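Local coordinates for protein trichothecene 3-O-acetyltransferase (Gibberella zeae, PDB 3B2S) that probably transfers an acetyl group from acetyl-coenzyme A to the 3-hydroxyl of trichothecene mycotoxins, and here holds a trichothecene together with coenzyme A, at residues L309-Y314 / A341-R346. Numbering follows the deposited sequence. Where two conformers were deposited one is given.
Sequences LQNMTY and ASMRQR. With B2S ((3alpha,7alpha)-3,7,15-trihydroxy-12,13-epoxytrichothec-9-en-8-one), chain E.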
loop_
_atom_site.group_PDB
_atom_site.type_symbol
_atom_site.label_atom_id
_atom_site.label_comp_id
_atom_site.label_asym_id
_atom_site.label_seq_id
_atom_site.Cartn_x
_atom_site.Cartn_y
_atom_site.Cartn_z
ATOM N N LEU A 309 11.037 3.108 2.118
ATOM C CA LEU A 309 12.116 2.148 2.169
ATOM C C LEU A 309 11.475 0.796 1.912
ATOM O O LEU A 309 11.234 0.012 2.830
ATOM C CB LEU A 309 12.845 2.196 3.537
ATOM C CG LEU A 309 14.082 1.287 3.724
ATOM C CD1 LEU A 309 14.935 1.184 2.422
ATOM C CD2 LEU A 309 14.942 1.793 4.902
ATOM N N GLN A 310 11.174 0.558 0.636
ATOM C CA GLN A 310 10.377 -0.585 0.219
ATOM C C GLN A 310 11.008 -1.076 -1.084
ATOM O O GLN A 310 11.567 -0.287 -1.839
ATOM C CB GLN A 310 8.947 -0.116 -0.070
ATOM C CG GLN A 310 7.928 -1.217 -0.256
ATOM C CD GLN A 310 6.906 -0.870 -1.318
ATOM O OE1 GLN A 310 6.114 0.069 -1.162
ATOM N NE2 GLN A 310 6.936 -1.614 -2.428
ATOM N N ASN A 311 10.905 -2.376 -1.337
ATOM C CA ASN A 311 11.323 -2.948 -2.599
ATOM C C ASN A 311 10.281 -4.001 -2.947
ATOM O O ASN A 311 9.199 -4.037 -2.337
ATOM C CB ASN A 311 12.742 -3.520 -2.477
ATOM C CG ASN A 311 13.450 -3.661 -3.823
ATOM O OD1 ASN A 311 12.813 -3.691 -4.869
ATOM N ND2 ASN A 311 14.778 -3.780 -3.785
ATOM N N MET A 312 10.564 -4.797 -3.969
ATOM C CA MET A 312 9.711 -5.914 -4.362
ATOM C C MET A 312 10.564 -7.177 -4.418
ATOM O O MET A 312 11.797 -7.096 -4.526
ATOM C CB MET A 312 9.144 -5.702 -5.763
ATOM C CG MET A 312 8.526 -4.347 -6.022
ATOM S SD MET A 312 7.006 -4.045 -5.136
ATOM C CE MET A 312 5.841 -5.012 -6.114
ATOM N N THR A 313 9.911 -8.339 -4.358
ATOM C CA THR A 313 10.577 -9.577 -4.785
ATOM C C THR A 313 9.811 -10.036 -6.010
ATOM O O THR A 313 8.603 -9.802 -6.097
ATOM C CB THR A 313 10.578 -10.697 -3.697
ATOM O OG1 THR A 313 9.241 -11.009 -3.303
ATOM C CG2 THR A 313 11.397 -10.280 -2.481
ATOM N N TYR A 314 10.524 -10.648 -6.960
ATOM C CA TYR A 314 9.952 -11.064 -8.264
ATOM C C TYR A 314 10.081 -12.577 -8.375
ATOM O O TYR A 314 11.106 -13.138 -7.967
ATOM C CB TYR A 314 10.702 -10.401 -9.437
ATOM C CG TYR A 314 10.655 -8.889 -9.320
ATOM C CD1 TYR A 314 11.713 -8.187 -8.738
ATOM C CD2 TYR A 314 9.518 -8.179 -9.709
ATOM C CE1 TYR A 314 11.650 -6.779 -8.582
ATOM C CE2 TYR A 314 9.440 -6.772 -9.567
ATOM C CZ TYR A 314 10.501 -6.096 -8.979
ATOM O OH TYR A 314 10.425 -4.720 -8.815
ATOM N N ALA A 341 20.018 -10.491 3.702
ATOM C CA ALA A 341 21.227 -10.104 2.961
ATOM C C ALA A 341 20.941 -9.846 1.479
ATOM O O ALA A 341 21.490 -8.899 0.901
ATOM C CB ALA A 341 22.345 -11.158 3.120
ATOM N N SER A 342 20.080 -10.681 0.888
ATOM C CA SER A 342 19.642 -10.513 -0.507
ATOM C C SER A 342 18.816 -9.233 -0.689
ATOM O O SER A 342 19.033 -8.455 -1.620
ATOM C CB SER A 342 18.810 -11.720 -0.962
ATOM O OG SER A 342 18.211 -11.476 -2.225
ATOM N N MET A 343 17.849 -9.029 0.197
ATOM C CA MET A 343 17.019 -7.832 0.149
ATOM C C MET A 343 17.870 -6.574 0.271
ATOM O O MET A 343 17.628 -5.586 -0.407
ATOM C CB MET A 343 15.967 -7.879 1.259
ATOM C CG MET A 343 15.027 -6.651 1.288
ATOM S SD MET A 343 14.063 -6.374 -0.251
ATOM C CE MET A 343 13.266 -7.945 -0.478
ATOM N N ARG A 344 18.879 -6.621 1.135
ATOM C CA ARG A 344 19.742 -5.482 1.359
ATOM C C ARG A 344 20.553 -5.167 0.112
ATOM O O ARG A 344 20.624 -4.009 -0.318
ATOM C CB ARG A 344 20.668 -5.728 2.558
ATOM C CG ARG A 344 21.551 -4.556 2.860
ATOM C CD ARG A 344 22.375 -4.722 4.125
ATOM N NE ARG A 344 23.202 -3.521 4.303
ATOM C CZ ARG A 344 24.515 -3.471 4.081
ATOM N NH1 ARG A 344 25.172 -4.569 3.706
ATOM N NH2 ARG A 344 25.180 -2.327 4.251
ATOM N N GLN A 345 21.166 -6.197 -0.464
ATOM C CA GLN A 345 22.005 -6.006 -1.646
ATOM C C GLN A 345 21.194 -5.479 -2.832
ATOM O O GLN A 345 21.615 -4.525 -3.504
ATOM C CB GLN A 345 22.732 -7.313 -2.010
ATOM C CG GLN A 345 23.544 -7.268 -3.335
ATOM C CD GLN A 345 24.803 -6.415 -3.276
ATOM O OE1 GLN A 345 25.318 -5.998 -4.315
ATOM N NE2 GLN A 345 25.301 -6.143 -2.075
ATOM N N ARG A 346 20.056 -6.116 -3.094
ATOM C CA ARG A 346 19.130 -5.672 -4.150
ATOM C C ARG A 346 18.690 -4.220 -3.940
ATOM O O ARG A 346 18.744 -3.397 -4.858
ATOM C CB ARG A 346 17.925 -6.612 -4.233
ATOM C CG ARG A 346 18.316 -8.038 -4.762
ATOM C CD ARG A 346 17.111 -8.973 -4.870
ATOM N NE ARG A 346 16.110 -8.370 -5.750
ATOM C CZ ARG A 346 14.902 -7.974 -5.365
ATOM N NH1 ARG A 346 14.475 -8.155 -4.103
ATOM N NH2 ARG A 346 14.120 -7.400 -6.256
HETATM C C13 B2S E . 2.264 -2.789 -5.878
HETATM O O2 B2S E . 3.376 -2.713 -4.887
HETATM C C12 B2S E . 2.636 -1.489 -5.181
HETATM C C5 B2S E . 3.413 -0.323 -5.816
HETATM C C14 B2S E . 4.614 -0.778 -6.686
HETATM C C4 B2S E . 3.896 0.363 -4.496
HETATM C C3 B2S E . 2.991 -0.192 -3.352
HETATM O O3 B2S E . 2.409 0.859 -2.548
HETATM C C2 B2S E . 1.842 -0.909 -4.065
HETATM O O1 B2S E . 0.855 0.098 -4.488
HETATM C C11 B2S E . 1.078 0.769 -5.811
HETATM C C10 B2S E . 0.163 1.823 -6.100
HETATM C C9 B2S E . -0.124 1.847 -7.479
HETATM C C16 B2S E . -1.132 2.857 -8.051
HETATM C C8 B2S E . 0.560 0.941 -8.328
HETATM O O5 B2S E . 0.352 0.945 -9.548
HETATM C C7 B2S E . 1.600 -0.083 -7.734
HETATM O O4 B2S E . 2.471 -0.674 -8.710
HETATM C C6 B2S E . 2.408 0.591 -6.589
HETATM C C15 B2S E . 3.066 1.911 -7.080
HETATM O O6 B2S E . 2.772 2.040 -8.487
#
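N311 and M343 are the backbone neighbours where strand 310-314, on an outermost strand of a seven-stranded mixed sheet, passes helix 341-346, the two axes 9.6 Å apart and their directions at 116°. R346 carries the contact: its guanidinium meets the M312 carbonyl end-on, with both R346 NH1 and R346 NH2 2.9 Å from M312 O. That oxygen lies in the guanidinium plane, and the N-H angles, both near 145°, are those of a fork sharing one acceptor. NH1 also lies in the carbonyl plane, whereas NH2 is tilted from it. A bend at chi3 (58°) turns the R346 group to the strand. R346 NH2 also meets the Y314 ring at its edge, 3.4 Å from Y314 CE1, with ring and guanidinium nearly perpendicular; the Y314 hydroxyl bonds to L365 O and Q211. N311 ND2 sits loosely over one guanidinium face, and N311 OD1 takes the M312 N-H at 2.7 Å, while T347 and Q211 hold the amide further. Beside this polar patch M343, doubly bent, sets its CE 3.6 Å from T313 CG2 and its SD 3.9 Å from N311 CB. M312 itself points away from the helix, and its CE comes 3.6 Å from O2 of the bound trichothecene. R346 thus gives two N-H groups to the carbonyl of a residue whose side chain lines the substrate pocket, tying helix 340-356 to the sheet edge; the shared oxygen is probably polarised by the arginine's positive charge.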